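Local structure of proline dipeptidase (Streptococcus agalactiae, 3OOO) at residues V95-A100 / H120-T125; Q16-V21 / V47-D52; S23-V28 / F102-V107. The protein is probably a manganese-dependent hydrolase of the peptidase M24B family, a presumed proline dipeptidase, of which this chain is the N-terminal creatinase/prolidase domain. All coordinates share one frame; numbering follows the deposited sequence.

All three contacts lie in one mixed beta sheet or at the ends of its strands. Contact 2 is buried and joins strand 19-22 to its antiparallel neighbour 44-48; contact 1, partly buried, joins strand 97-100 to the outermost strand 120-123 in parallel. The two meet where strands 19-22 and 97-100 run side by side, Glu-18 accepting from Ser-96 OG. Contact 3 is buried too, but it holds loop residues beyond the ends of strands 19-22 and 97-100, and its centre is about 17 Å from that of contact 2. Backbone ladders and ring-face packing dominate the first two, whereas one asparagine amide carries the third, beside the second subunit.

Contact 1. Residues V95-A100 / H120-T125; sequences VSKVLA and HFENLT
Strands 97-100 and 120-123 run parallel, their short axes inclined by 33°, and the backbone of 120-123 alternately accepts from and donates to its partner. Val-98 is held through both N and O by strand 120-123: its N donates to His-120 O at 2.9 Å in the carbonyl plane, and its O receives Glu-122 N at 3.0 Å nearly along the C=O axis. From Lys-97 CB, 4.1 Å from His-120 O, the chain leaves with CG anti to the backbone N (chi1 -171°), and CG stays near the same carbonyl. Lys-97 CD then rests 3.4 Å from Glu-122 OE1. The bend at chi3 (90°) brings CE alongside OE2, and Lys-97 NZ ends in a long salt bridge of 3.6 Å to Glu-122 OE2. Leu-99 CD2 packs on the CG methylene of Glu-122, on the same face of the sheet. On the other face, Val-98 CB sits over the Phe-121 ring, 4.0 Å from its centroid, in a CH-pi contact, while Ala-100 CB touches the ring's edge. Leu-113 of helix 107-116 also packs against this ring. Strand 97-100, that helix and strand 120-123 form a beta-alpha-beta crossover at the margin of the creatinase/prolidase N-terminal domain's sheet.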
ATOM      1  N   VAL A  95     -11.354  13.647 -14.404  1.00 22.61           N
ATOM      2  CA  VAL A  95     -11.739  12.306 -13.963  1.00 21.50           C
ATOM      3  C   VAL A  95     -12.809  12.337 -12.876  1.00 20.63           C
ATOM      4  O   VAL A  95     -12.962  13.327 -12.150  1.00 20.87           O
ATOM      5  CB  VAL A  95     -10.521  11.456 -13.477  1.00 21.74           C
ATOM      6  CG1 VAL A  95      -9.534  11.216 -14.611  1.00 21.55           C
ATOM      7  CG2 VAL A  95      -9.830  12.110 -12.277  1.00 21.77           C
ATOM      8  N   SER A  96     -13.554  11.242 -12.780  1.00 19.12           N
ATOM      9  CA  SER A  96     -14.514  11.057 -11.709  1.00 18.12           C
ATOM     10  C   SER A  96     -14.217   9.760 -10.973  1.00 17.40           C
ATOM     11  O   SER A  96     -14.360   9.689  -9.753  1.00 17.35           O
ATOM     12  CB  SER A  96     -15.943  11.045 -12.256  1.00 18.09           C
ATOM     13  OG  SER A  96     -16.164   9.933 -13.108  1.00 17.61           O
ATOM     14  N   LYS A  97     -13.813   8.738 -11.727  1.00 16.55           N
ATOM     15  CA  LYS A  97     -13.491   7.434 -11.160  1.00 15.73           C
ATOM     16  C   LYS A  97     -12.193   6.900 -11.758  1.00 14.57           C
ATOM     17  O   LYS A  97     -12.039   6.818 -12.978  1.00 14.22           O
ATOM     18  CB  LYS A  97     -14.641   6.437 -11.366  1.00 16.21           C
ATOM     19  CG  LYS A  97     -14.458   5.119 -10.608  1.00 18.10           C
ATOM     20  CD  LYS A  97     -15.718   4.253 -10.601  1.00 21.20           C
ATOM     21  CE  LYS A  97     -15.761   3.297 -11.786  1.00 22.30           C
ATOM     22  NZ  LYS A  97     -16.920   2.360 -11.710  1.00 24.64           N
ATOM     23  N   VAL A  98     -11.260   6.546 -10.880  1.00 12.97           N
ATOM     24  CA  VAL A  98      -9.979   5.984 -11.299  1.00 11.91           C
ATOM     25  C   VAL A  98      -9.842   4.587 -10.707  1.00 11.19           C
ATOM     26  O   VAL A  98     -10.043   4.392  -9.502  1.00 11.10           O
ATOM     27  CB  VAL A  98      -8.786   6.859 -10.831  1.00 11.99           C
ATOM     28  CG1 VAL A  98      -7.468   6.273 -11.324  1.00 11.51           C
ATOM     29  CG2 VAL A  98      -8.934   8.301 -11.312  1.00 12.92           C
ATOM     30  N   LEU A  99      -9.518   3.615 -11.553  1.00 10.11           N
ATOM     31  CA  LEU A  99      -9.218   2.264 -11.081  1.00 10.14           C
ATOM     32  C   LEU A  99      -7.730   2.163 -10.767  1.00  9.98           C
ATOM     33  O   LEU A  99      -6.902   2.654 -11.527  1.00 10.12           O
ATOM     34  CB  LEU A  99      -9.626   1.215 -12.121  1.00 10.18           C
ATOM     35  CG  LEU A  99     -11.076   1.202 -12.621  1.00 10.37           C
ATOM     36  CD1 LEU A  99     -11.281   0.048 -13.583  1.00 10.84           C
ATOM     37  CD2 LEU A  99     -12.074   1.111 -11.477  1.00 10.97           C
ATOM     38  N   ALA A 100      -7.400   1.547  -9.636  1.00  9.69           N
ATOM     39  CA  ALA A 100      -6.002   1.344  -9.253  1.00  9.42           C
ATOM     40  C   ALA A 100      -5.822  -0.026  -8.608  1.00  9.34           C
ATOM     41  O   ALA A 100      -6.806  -0.678  -8.263  1.00  9.26           O
ATOM     42  CB  ALA A 100      -5.536   2.453  -8.322  1.00  9.36           C
ATOM     43  N   HIS A 120     -12.737   9.742  -7.427  1.00 19.31           N
ATOM     44  CA  HIS A 120     -12.836   8.618  -6.514  1.00 19.07           C
ATOM     45  C   HIS A 120     -12.004   7.453  -7.039  1.00 18.15           C
ATOM     46  O   HIS A 120     -12.148   7.039  -8.190  1.00 18.32           O
ATOM     47  CB  HIS A 120     -14.295   8.197  -6.322  1.00 19.59           C
ATOM     48  CG  HIS A 120     -14.467   7.016  -5.417  1.00 21.52           C
ATOM     49  ND1 HIS A 120     -14.126   7.045  -4.081  1.00 23.37           N
ATOM     50  CD2 HIS A 120     -14.941   5.769  -5.658  1.00 23.13           C
ATOM     51  CE1 HIS A 120     -14.381   5.867  -3.539  1.00 23.78           C
ATOM     52  NE2 HIS A 120     -14.879   5.077  -4.473  1.00 24.04           N
ATOM     53  N   PHE A 121     -11.127   6.938  -6.188  1.00 17.01           N
ATOM     54  CA  PHE A 121     -10.335   5.769  -6.525  1.00 15.92           C
ATOM     55  C   PHE A 121     -11.001   4.508  -6.016  1.00 15.76           C
ATOM     56  O   PHE A 121     -11.493   4.465  -4.882  1.00 15.43           O
ATOM     57  CB  PHE A 121      -8.940   5.861  -5.905  1.00 15.58           C
ATOM     58  CG  PHE A 121      -8.006   6.790  -6.623  1.00 14.46           C
ATOM     59  CD1 PHE A 121      -6.974   6.282  -7.410  1.00 13.93           C
ATOM     60  CD2 PHE A 121      -8.135   8.168  -6.495  1.00 13.37           C
ATOM     61  CE1 PHE A 121      -6.096   7.138  -8.070  1.00 13.63           C
ATOM     62  CE2 PHE A 121      -7.264   9.032  -7.153  1.00 13.19           C
ATOM     63  CZ  PHE A 121      -6.240   8.512  -7.942  1.00 13.33           C
ATOM     64  N   GLU A 122     -11.012   3.479  -6.853  1.00 15.16           N
ATOM     65  CA  GLU A 122     -11.405   2.152  -6.402  1.00 15.65           C
ATOM     66  C   GLU A 122     -10.478   1.083  -6.963  1.00 14.98           C
ATOM     67  O   GLU A 122      -9.715   1.332  -7.907  1.00 14.62           O
ATOM     68  CB  GLU A 122     -12.878   1.856  -6.712  1.00 16.27           C
ATOM     69  CG  GLU A 122     -13.259   1.852  -8.173  1.00 19.06           C
ATOM     70  CD  GLU A 122     -14.748   1.614  -8.373  1.00 22.82           C
ATOM     71  OE1 GLU A 122     -15.560   2.347  -7.766  1.00 25.25           O
ATOM     72  OE2 GLU A 122     -15.106   0.695  -9.138  1.00 24.77           O
ATOM     73  N   ASN A 123     -10.544  -0.104  -6.367  1.00 14.47           N
ATOM     74  CA  ASN A 123      -9.742  -1.235  -6.804  1.00 14.01           C
ATOM     75  C   ASN A 123     -10.150  -1.684  -8.200  1.00 14.19           C
ATOM     76  O   ASN A 123     -11.262  -1.385  -8.657  1.00 14.15           O
ATOM     77  CB  ASN A 123      -9.879  -2.396  -5.813  1.00 14.08           C
ATOM     78  CG  ASN A 123      -8.876  -3.507  -6.061  1.00 13.80           C
ATOM     79  OD1 ASN A 123      -7.735  -3.264  -6.457  1.00 11.80           O
ATOM     80  ND2 ASN A 123      -9.303  -4.742  -5.830  1.00 16.43           N
ATOM     81  N   LEU A 124      -9.241  -2.389  -8.868  1.00 14.35           N
ATOM     82  CA  LEU A 124      -9.529  -3.001 -10.156  1.00 14.66           C
ATOM     83  C   LEU A 124     -10.824  -3.801 -10.078  1.00 15.05           C
ATOM     84  O   LEU A 124     -11.143  -4.399  -9.044  1.00 15.33           O
ATOM     85  CB  LEU A 124      -8.392  -3.929 -10.584  1.00 14.66           C
ATOM     86  CG  LEU A 124      -6.971  -3.374 -10.692  1.00 14.84           C
ATOM     87  CD1 LEU A 124      -6.051  -4.494 -11.170  1.00 15.06           C
ATOM     88  CD2 LEU A 124      -6.884  -2.168 -11.620  1.00 14.88           C
ATOM     89  N   THR A 125     -11.566  -3.794 -11.178  1.00 15.15           N
ATOM     90  CA  THR A 125     -12.783  -4.574 -11.304  1.00 15.54           C
ATOM     91  C   THR A 125     -12.427  -6.055 -11.443  1.00 15.59           C
ATOM     92  O   THR A 125     -11.295  -6.387 -11.802  1.00 15.72           O
ATOM     93  CB  THR A 125     -13.562  -4.143 -12.550  1.00 15.45           C
ATOM     94  OG1 THR A 125     -12.687  -4.194 -13.682  1.00 15.82           O
ATOM     95  CG2 THR A 125     -14.106  -2.734 -12.386  1.00 15.38           C
TER

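Contact 2. Residues Q16-V21 / V47-D52; sequences QAELAV and VYEDRD
Backbone hydrogen bonds set the antiparallel register. Ala-20 and Val-47 form a hydrogen-bonded pair: Ala-20 N reaches Val-47 O at 2.9 Å in the carbonyl plane, and Val-47 N returns to Ala-20 O at 2.8 Å, both bonds nearly straight. One residue beyond the Leu-19/Tyr-48 pair, Glu-49 N donates to Glu-18 O at 3.2 Å from above the carbonyl plane, a more bent bond. Apolar packing centres on Leu-19 and Tyr-48, a non-hydrogen-bonded pair. With CG anti to the backbone N (chi1 177°), Leu-19 sets CD1 over the middle of the Tyr-48 ring, 3.9 Å from the centroid, in a CH-pi contact. Arg-51 NE lies above the opposite face, toward the rim; the tyrosine OH bonds to Ser-92 O. On the other side of the sheet, Ala-20 and Val-47 pack against helix 3-14. Glu-18 and Glu-49 lie side by side without bonding to each other: Glu-49 OE2 comes to 3.7 Å from Glu-18 CG, but the carboxylates are turned 78° apart, and that of Glu-18 bonds to Ser-96 OG and the backbone N of Lys-97. A water joins Glu-49 OE1 to Ala-17 O. The arrangement is an antiparallel strand pair in the mixed sheet of the creatinase/prolidase N-terminal domain.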
ATOM      1  N   GLN A  16     -17.884   3.549 -14.856  0.50 17.92           N
ATOM      2  CA  GLN A  16     -17.788   5.004 -14.781  0.50 17.74           C
ATOM      3  C   GLN A  16     -16.346   5.488 -14.752  0.50 17.42           C
ATOM      4  O   GLN A  16     -16.081   6.634 -14.396  0.50 17.84           O
ATOM      5  CB  GLN A  16     -18.526   5.535 -13.550  0.50 17.76           C
ATOM      6  CG  GLN A  16     -18.209   6.991 -13.230  0.50 18.21           C
ATOM      7  CD  GLN A  16     -18.941   7.498 -12.002  0.50 18.99           C
ATOM      8  OE1 GLN A  16     -19.702   6.764 -11.370  0.50 19.54           O
ATOM      9  NE2 GLN A  16     -18.713   8.760 -11.658  0.50 19.28           N
ATOM     10  N   ALA A  17     -15.414   4.618 -15.128  0.50 17.14           N
ATOM     11  CA  ALA A  17     -13.991   4.939 -15.031  0.50 16.51           C
ATOM     12  C   ALA A  17     -13.410   5.560 -16.302  0.50 16.05           C
ATOM     13  O   ALA A  17     -13.612   5.052 -17.403  0.50 16.27           O
ATOM     14  CB  ALA A  17     -13.195   3.701 -14.639  0.50 16.58           C
ATOM     15  N   GLU A  18     -12.680   6.660 -16.128  1.00 15.52           N
ATOM     16  CA  GLU A  18     -11.980   7.338 -17.222  1.00 14.54           C
ATOM     17  C   GLU A  18     -10.535   6.869 -17.334  1.00 13.21           C
ATOM     18  O   GLU A  18      -9.884   7.067 -18.360  1.00 13.16           O
ATOM     19  CB  GLU A  18     -12.011   8.859 -17.054  1.00 15.00           C
ATOM     20  CG  GLU A  18     -13.412   9.478 -17.041  1.00 16.27           C
ATOM     21  CD  GLU A  18     -14.028   9.551 -15.653  1.00 17.38           C
ATOM     22  OE1 GLU A  18     -13.392   9.103 -14.669  1.00 17.15           O
ATOM     23  OE2 GLU A  18     -15.161  10.068 -15.542  1.00 18.40           O
ATOM     24  N   LEU A  19     -10.044   6.230 -16.277  1.00 11.66           N
ATOM     25  CA  LEU A  19      -8.627   5.926 -16.169  1.00 10.54           C
ATOM     26  C   LEU A  19      -8.388   4.727 -15.262  1.00  9.66           C
ATOM     27  O   LEU A  19      -9.059   4.571 -14.244  1.00  9.57           O
ATOM     28  CB  LEU A  19      -7.894   7.145 -15.592  1.00 10.79           C
ATOM     29  CG  LEU A  19      -6.388   7.052 -15.322  1.00 10.43           C
ATOM     30  CD1 LEU A  19      -5.594   6.942 -16.614  1.00 10.71           C
ATOM     31  CD2 LEU A  19      -5.920   8.255 -14.519  1.00 10.96           C
ATOM     32  N   ALA A  20      -7.428   3.890 -15.648  1.00  8.78           N
ATOM     33  CA  ALA A  20      -6.871   2.863 -14.771  1.00  7.88           C
ATOM     34  C   ALA A  20      -5.383   3.127 -14.616  1.00  7.11           C
ATOM     35  O   ALA A  20      -4.689   3.462 -15.581  1.00  7.11           O
ATOM     36  CB  ALA A  20      -7.105   1.486 -15.340  1.00  8.04           C
ATOM     37  N   VAL A  21      -4.899   2.988 -13.389  1.00  6.68           N
ATOM     38  CA  VAL A  21      -3.493   3.222 -13.089  1.00  6.33           C
ATOM     39  C   VAL A  21      -2.903   1.928 -12.555  1.00  6.49           C
ATOM     40  O   VAL A  21      -3.312   1.448 -11.493  1.00  6.73           O
ATOM     41  CB  VAL A  21      -3.320   4.338 -12.028  1.00  5.99           C
ATOM     42  CG1 VAL A  21      -1.844   4.578 -11.735  1.00  6.20           C
ATOM     43  CG2 VAL A  21      -3.984   5.637 -12.477  1.00  6.38           C
ATOM     44  N   VAL A  47      -3.674   4.064 -18.158  1.00  7.19           N
ATOM     45  CA  VAL A  47      -4.506   3.544 -19.239  1.00  7.94           C
ATOM     46  C   VAL A  47      -5.784   4.373 -19.301  1.00  8.28           C
ATOM     47  O   VAL A  47      -6.672   4.244 -18.461  1.00  8.30           O
ATOM     48  CB  VAL A  47      -4.816   2.042 -19.043  1.00  7.58           C
ATOM     49  CG1 VAL A  47      -5.714   1.519 -20.176  1.00  8.24           C
ATOM     50  CG2 VAL A  47      -3.520   1.240 -18.966  1.00  8.46           C
ATOM     51  N   TYR A  48      -5.837   5.265 -20.290  1.00  9.66           N
ATOM     52  CA  TYR A  48      -6.997   6.114 -20.518  1.00 10.90           C
ATOM     53  C   TYR A  48      -8.024   5.379 -21.356  1.00 11.47           C
ATOM     54  O   TYR A  48      -7.687   4.455 -22.087  1.00 11.53           O
ATOM     55  CB  TYR A  48      -6.595   7.387 -21.253  1.00 11.45           C
ATOM     56  CG  TYR A  48      -5.926   8.436 -20.402  1.00 12.35           C
ATOM     57  CD1 TYR A  48      -6.679   9.298 -19.605  1.00 14.02           C
ATOM     58  CD2 TYR A  48      -4.540   8.596 -20.425  1.00 15.48           C
ATOM     59  CE1 TYR A  48      -6.063  10.285 -18.830  1.00 16.83           C
ATOM     60  CE2 TYR A  48      -3.920   9.571 -19.658  1.00 15.97           C
ATOM     61  CZ  TYR A  48      -4.682  10.410 -18.867  1.00 17.16           C
ATOM     62  OH  TYR A  48      -4.058  11.378 -18.114  1.00 19.57           O
ATOM     63  N   GLU A  49      -9.270   5.825 -21.251  1.00 12.46           N
ATOM     64  CA  GLU A  49     -10.384   5.265 -22.006  1.00 13.68           C
ATOM     65  C   GLU A  49     -10.332   5.613 -23.497  1.00 13.83           C
ATOM     66  O   GLU A  49     -10.958   4.928 -24.307  1.00 14.65           O
ATOM     67  CB  GLU A  49     -11.707   5.777 -21.413  1.00 14.09           C
ATOM     68  CG  GLU A  49     -11.839   7.309 -21.470  1.00 17.26           C
ATOM     69  CD  GLU A  49     -13.110   7.868 -20.845  1.00 20.68           C
ATOM     70  OE1 GLU A  49     -14.041   7.094 -20.526  1.00 23.02           O
ATOM     71  OE2 GLU A  49     -13.170   9.107 -20.678  1.00 23.44           O
ATOM     72  N   ASP A  50      -9.591   6.662 -23.858  1.00 13.26           N
ATOM     73  CA  ASP A  50      -9.738   7.302 -25.175  1.00 12.72           C
ATOM     74  C   ASP A  50      -8.447   7.555 -25.959  1.00 11.87           C
ATOM     75  O   ASP A  50      -8.459   8.265 -26.969  1.00 11.46           O
ATOM     76  CB  ASP A  50     -10.500   8.629 -25.009  1.00 12.84           C
ATOM     77  CG  ASP A  50      -9.795   9.598 -24.066  1.00 14.82           C
ATOM     78  OD1 ASP A  50      -8.745   9.229 -23.494  1.00 15.40           O
ATOM     79  OD2 ASP A  50     -10.301  10.733 -23.890  1.00 17.17           O
ATOM     80  N   ARG A  51      -7.336   6.981 -25.507  1.00 10.73           N
ATOM     81  CA  ARG A  51      -6.049   7.188 -26.166  1.00 10.23           C
ATOM     82  C   ARG A  51      -5.067   6.084 -25.790  1.00  9.78           C
ATOM     83  O   ARG A  51      -5.375   5.235 -24.951  1.00  9.58           O
ATOM     84  CB  ARG A  51      -5.484   8.570 -25.811  1.00 10.63           C
ATOM     85  CG  ARG A  51      -5.042   8.717 -24.353  1.00 11.06           C
ATOM     86  CD  ARG A  51      -4.955  10.187 -23.961  1.00 13.16           C
ATOM     87  NE  ARG A  51      -6.277  10.760 -23.702  1.00 14.87           N
ATOM     88  CZ  ARG A  51      -6.567  12.058 -23.778  1.00 16.08           C
ATOM     89  NH1 ARG A  51      -5.636  12.936 -24.130  1.00 16.92           N
ATOM     90  NH2 ARG A  51      -7.797  12.479 -23.517  1.00 17.21           N
ATOM     91  N   ASP A  52      -3.887   6.101 -26.404  1.00  9.58           N
ATOM     92  CA  ASP A  52      -2.855   5.126 -26.074  1.00  9.42           C
ATOM     93  C   ASP A  52      -2.397   5.283 -24.627  1.00  8.96           C
ATOM     94  O   ASP A  52      -2.453   6.385 -24.078  1.00  8.96           O
ATOM     95  CB  ASP A  52      -1.658   5.257 -27.015  1.00 10.18           C
ATOM     96  CG  ASP A  52      -1.860   4.498 -28.307  1.00 12.52           C
ATOM     97  OD1 ASP A  52      -1.808   3.248 -28.278  1.00 15.08           O
ATOM     98  OD2 ASP A  52      -2.071   5.154 -29.343  1.00 16.51           O
TER
HETATM   99  O   HOH W   1     -15.584   5.395 -19.099  1.00 35.95           O

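Contact 3. Residues S23-V28 / F102-V107; sequences SDPVTV and FDNLNV
The direct polar link is a single hydrogen bond: Ser-23 OG donates to Asn-104 OD1 at 2.8 Å, in the carbonyl plane and on a lone pair. The serine hydroxyl stands in the crowded position between its backbone N and carbonyl carbon (chi1 57°), while CG anti to its own N (chi1 167°) carries the Asn-104 amide to the serine. Through water, Asn-104 ND2 donates at 2.9 Å to a molecule that gives a weak bond to Asp-24 OD2. Packing brings flat groups together: the Asn-104 amide and the Asp-24 carboxylate are stacked with planes 21° apart, and Asn-104 CG lies 3.5 Å from Asp-24 CB. Leu-105 CD1 comes 3.7 Å from Ser-23 OG, and Leu-105 also packs on Phe-44 and Phe-110. Capping comes from Asp-24, at the N-cap of helix 25-32; its OD1 accepts from Val-26 N at 2.9 Å. Glu-101 accepts from the backbone N of both Ser-23 and Asp-24, and Asp-103 OD1 bonds to Thr-108 of the second subunit. Engaged at the helix start, Asp-24 is probably an anion, while the neutral Asn-104 amide joins the loops without a salt bridge, its oxygen on the buried serine and its nitrogen on water.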
ATOM      1  N   SER A  23       0.385  -0.296 -11.207  1.00  6.79           N
ATOM      2  CA  SER A  23       1.619  -0.033 -10.465  1.00  7.51           C
ATOM      3  C   SER A  23       2.392  -1.303 -10.114  1.00  7.73           C
ATOM      4  O   SER A  23       3.581  -1.240  -9.817  1.00  7.69           O
ATOM      5  CB  SER A  23       1.300   0.749  -9.188  1.00  7.77           C
ATOM      6  OG  SER A  23       0.372   0.051  -8.375  1.00  9.60           O
ATOM      7  N   ASP A  24       1.711  -2.445 -10.119  1.00  8.09           N
ATOM      8  CA  ASP A  24       2.343  -3.711  -9.758  1.00  8.72           C
ATOM      9  C   ASP A  24       3.308  -4.119 -10.878  1.00  8.58           C
ATOM     10  O   ASP A  24       2.882  -4.275 -12.021  1.00  8.96           O
ATOM     11  CB  ASP A  24       1.249  -4.771  -9.538  1.00  8.89           C
ATOM     12  CG  ASP A  24       1.777  -6.081  -8.969  1.00 11.14           C
ATOM     13  OD1 ASP A  24       2.911  -6.490  -9.280  1.00 13.00           O
ATOM     14  OD2 ASP A  24       1.023  -6.729  -8.210  1.00 13.88           O
ATOM     15  N   PRO A  25       4.612  -4.278 -10.559  1.00  8.84           N
ATOM     16  CA  PRO A  25       5.594  -4.676 -11.575  1.00  9.04           C
ATOM     17  C   PRO A  25       5.182  -5.935 -12.343  1.00  9.25           C
ATOM     18  O   PRO A  25       5.420  -6.032 -13.543  1.00  8.99           O
ATOM     19  CB  PRO A  25       6.861  -4.936 -10.748  1.00  8.88           C
ATOM     20  CG  PRO A  25       6.719  -4.031  -9.573  1.00  9.32           C
ATOM     21  CD  PRO A  25       5.246  -4.051  -9.248  1.00  8.59           C
ATOM     22  N   VAL A  26       4.544  -6.875 -11.655  1.00 10.01           N
ATOM     23  CA  VAL A  26       4.069  -8.103 -12.289  1.00 10.26           C
ATOM     24  C   VAL A  26       2.941  -7.804 -13.285  1.00 10.19           C
ATOM     25  O   VAL A  26       2.946  -8.314 -14.410  1.00 10.56           O
ATOM     26  CB  VAL A  26       3.631  -9.143 -11.227  1.00 10.62           C
ATOM     27  CG1 VAL A  26       3.028 -10.378 -11.880  1.00 11.15           C
ATOM     28  CG2 VAL A  26       4.816  -9.531 -10.349  1.00 12.02           C
ATOM     29  N   THR A  27       1.994  -6.962 -12.873  1.00  9.92           N
ATOM     30  CA  THR A  27       0.876  -6.573 -13.728  1.00 10.05           C
ATOM     31  C   THR A  27       1.362  -5.799 -14.949  1.00 10.04           C
ATOM     32  O   THR A  27       0.961  -6.083 -16.078  1.00 10.02           O
ATOM     33  CB  THR A  27      -0.155  -5.724 -12.960  1.00  9.84           C
ATOM     34  OG1 THR A  27      -0.578  -6.432 -11.785  1.00 10.75           O
ATOM     35  CG2 THR A  27      -1.369  -5.430 -13.839  1.00 10.99           C
ATOM     36  N   VAL A  28       2.226  -4.816 -14.721  1.00 10.10           N
ATOM     37  CA  VAL A  28       2.761  -4.012 -15.816  1.00 10.45           C
ATOM     38  C   VAL A  28       3.510  -4.889 -16.825  1.00 11.01           C
ATOM     39  O   VAL A  28       3.355  -4.723 -18.040  1.00 11.36           O
ATOM     40  CB  VAL A  28       3.630  -2.857 -15.289  1.00 10.34           C
ATOM     41  CG1 VAL A  28       4.335  -2.142 -16.434  1.00 10.48           C
ATOM     42  CG2 VAL A  28       2.743  -1.887 -14.503  1.00  9.83           C
ATOM     43  N   PHE A 102      -5.235  -1.780  -5.683  1.00 10.14           N
ATOM     44  CA  PHE A 102      -5.243  -1.620  -4.231  1.00 10.59           C
ATOM     45  C   PHE A 102      -4.443  -2.694  -3.484  1.00 11.03           C
ATOM     46  O   PHE A 102      -3.967  -2.439  -2.381  1.00 10.91           O
ATOM     47  CB  PHE A 102      -6.687  -1.552  -3.725  1.00 10.78           C
ATOM     48  CG  PHE A 102      -7.331  -0.189  -3.871  1.00 11.12           C
ATOM     49  CD1 PHE A 102      -6.739   0.824  -4.632  1.00 11.51           C
ATOM     50  CD2 PHE A 102      -8.559   0.071  -3.260  1.00 11.17           C
ATOM     51  CE1 PHE A 102      -7.348   2.075  -4.763  1.00 12.04           C
ATOM     52  CE2 PHE A 102      -9.173   1.317  -3.383  1.00 11.62           C
ATOM     53  CZ  PHE A 102      -8.571   2.322  -4.135  1.00 11.97           C
ATOM     54  N   ASP A 103      -4.280  -3.872  -4.089  1.00 11.18           N
ATOM     55  CA  ASP A 103      -3.482  -4.955  -3.486  1.00 11.84           C
ATOM     56  C   ASP A 103      -1.968  -4.742  -3.585  1.00 11.64           C
ATOM     57  O   ASP A 103      -1.192  -5.459  -2.936  1.00 12.22           O
ATOM     58  CB  ASP A 103      -3.831  -6.315  -4.110  1.00 12.50           C
ATOM     59  CG  ASP A 103      -5.221  -6.805  -3.738  1.00 14.55           C
ATOM     60  OD1 ASP A 103      -5.807  -6.319  -2.745  1.00 16.86           O
ATOM     61  OD2 ASP A 103      -5.727  -7.705  -4.447  1.00 17.68           O
ATOM     62  N   ASN A 104      -1.548  -3.788  -4.416  1.00 11.14           N
ATOM     63  CA  ASN A 104      -0.123  -3.512  -4.637  1.00 10.86           C
ATOM     64  C   ASN A 104       0.266  -2.116  -4.191  1.00 10.38           C
ATOM     65  O   ASN A 104       1.308  -1.916  -3.562  1.00 10.83           O
ATOM     66  CB  ASN A 104       0.241  -3.683  -6.118  1.00 11.21           C
ATOM     67  CG  ASN A 104       1.621  -3.115  -6.454  1.00 12.25           C
ATOM     68  OD1 ASN A 104       1.745  -1.978  -6.921  1.00 13.26           O
ATOM     69  ND2 ASN A 104       2.662  -3.906  -6.208  1.00 12.99           N
ATOM     70  N   LEU A 105      -0.577  -1.152  -4.538  1.00  9.60           N
ATOM     71  CA  LEU A 105      -0.276   0.248  -4.319  1.00  9.17           C
ATOM     72  C   LEU A 105      -0.193   0.543  -2.832  1.00  8.78           C
ATOM     73  O   LEU A 105      -1.152   0.292  -2.100  1.00  8.68           O
ATOM     74  CB  LEU A 105      -1.371   1.091  -4.962  1.00  9.65           C
ATOM     75  CG  LEU A 105      -1.198   2.601  -5.082  1.00  9.86           C
ATOM     76  CD1 LEU A 105      -0.110   2.949  -6.085  1.00  8.81           C
ATOM     77  CD2 LEU A 105      -2.527   3.217  -5.498  1.00 10.85           C
ATOM     78  N   ASN A 106       0.939   1.072  -2.377  1.00  8.16           N
ATOM     79  CA  ASN A 106       1.045   1.442  -0.968  1.00  7.48           C
ATOM     80  C   ASN A 106       0.361   2.782  -0.666  1.00  7.39           C
ATOM     81  O   ASN A 106      -0.029   3.516  -1.581  1.00  6.96           O
ATOM     82  CB  ASN A 106       2.488   1.337  -0.430  1.00  7.68           C
ATOM     83  CG  ASN A 106       3.397   2.446  -0.923  1.00  7.36           C
ATOM     84  OD1 ASN A 106       2.943   3.517  -1.312  1.00  8.56           O
ATOM     85  ND2 ASN A 106       4.699   2.199  -0.870  1.00  8.67           N
ATOM     86  N   VAL A 107       0.197   3.088   0.616  1.00  6.63           N
ATOM     87  CA  VAL A 107      -0.542   4.287   0.997  1.00  6.82           C
ATOM     88  C   VAL A 107       0.183   5.562   0.560  1.00  6.79           C
ATOM     89  O   VAL A 107      -0.449   6.519   0.119  1.00  6.99           O
ATOM     90  CB  VAL A 107      -0.868   4.304   2.505  1.00  6.54           C
ATOM     91  CG1 VAL A 107      -1.656   5.556   2.879  1.00  7.08           C
ATOM     92  CG2 VAL A 107      -1.662   3.066   2.867  1.00  8.27           C
TER
HETATM   93  O   HOH W   2       2.146  -6.576  -5.079  1.00 30.51           O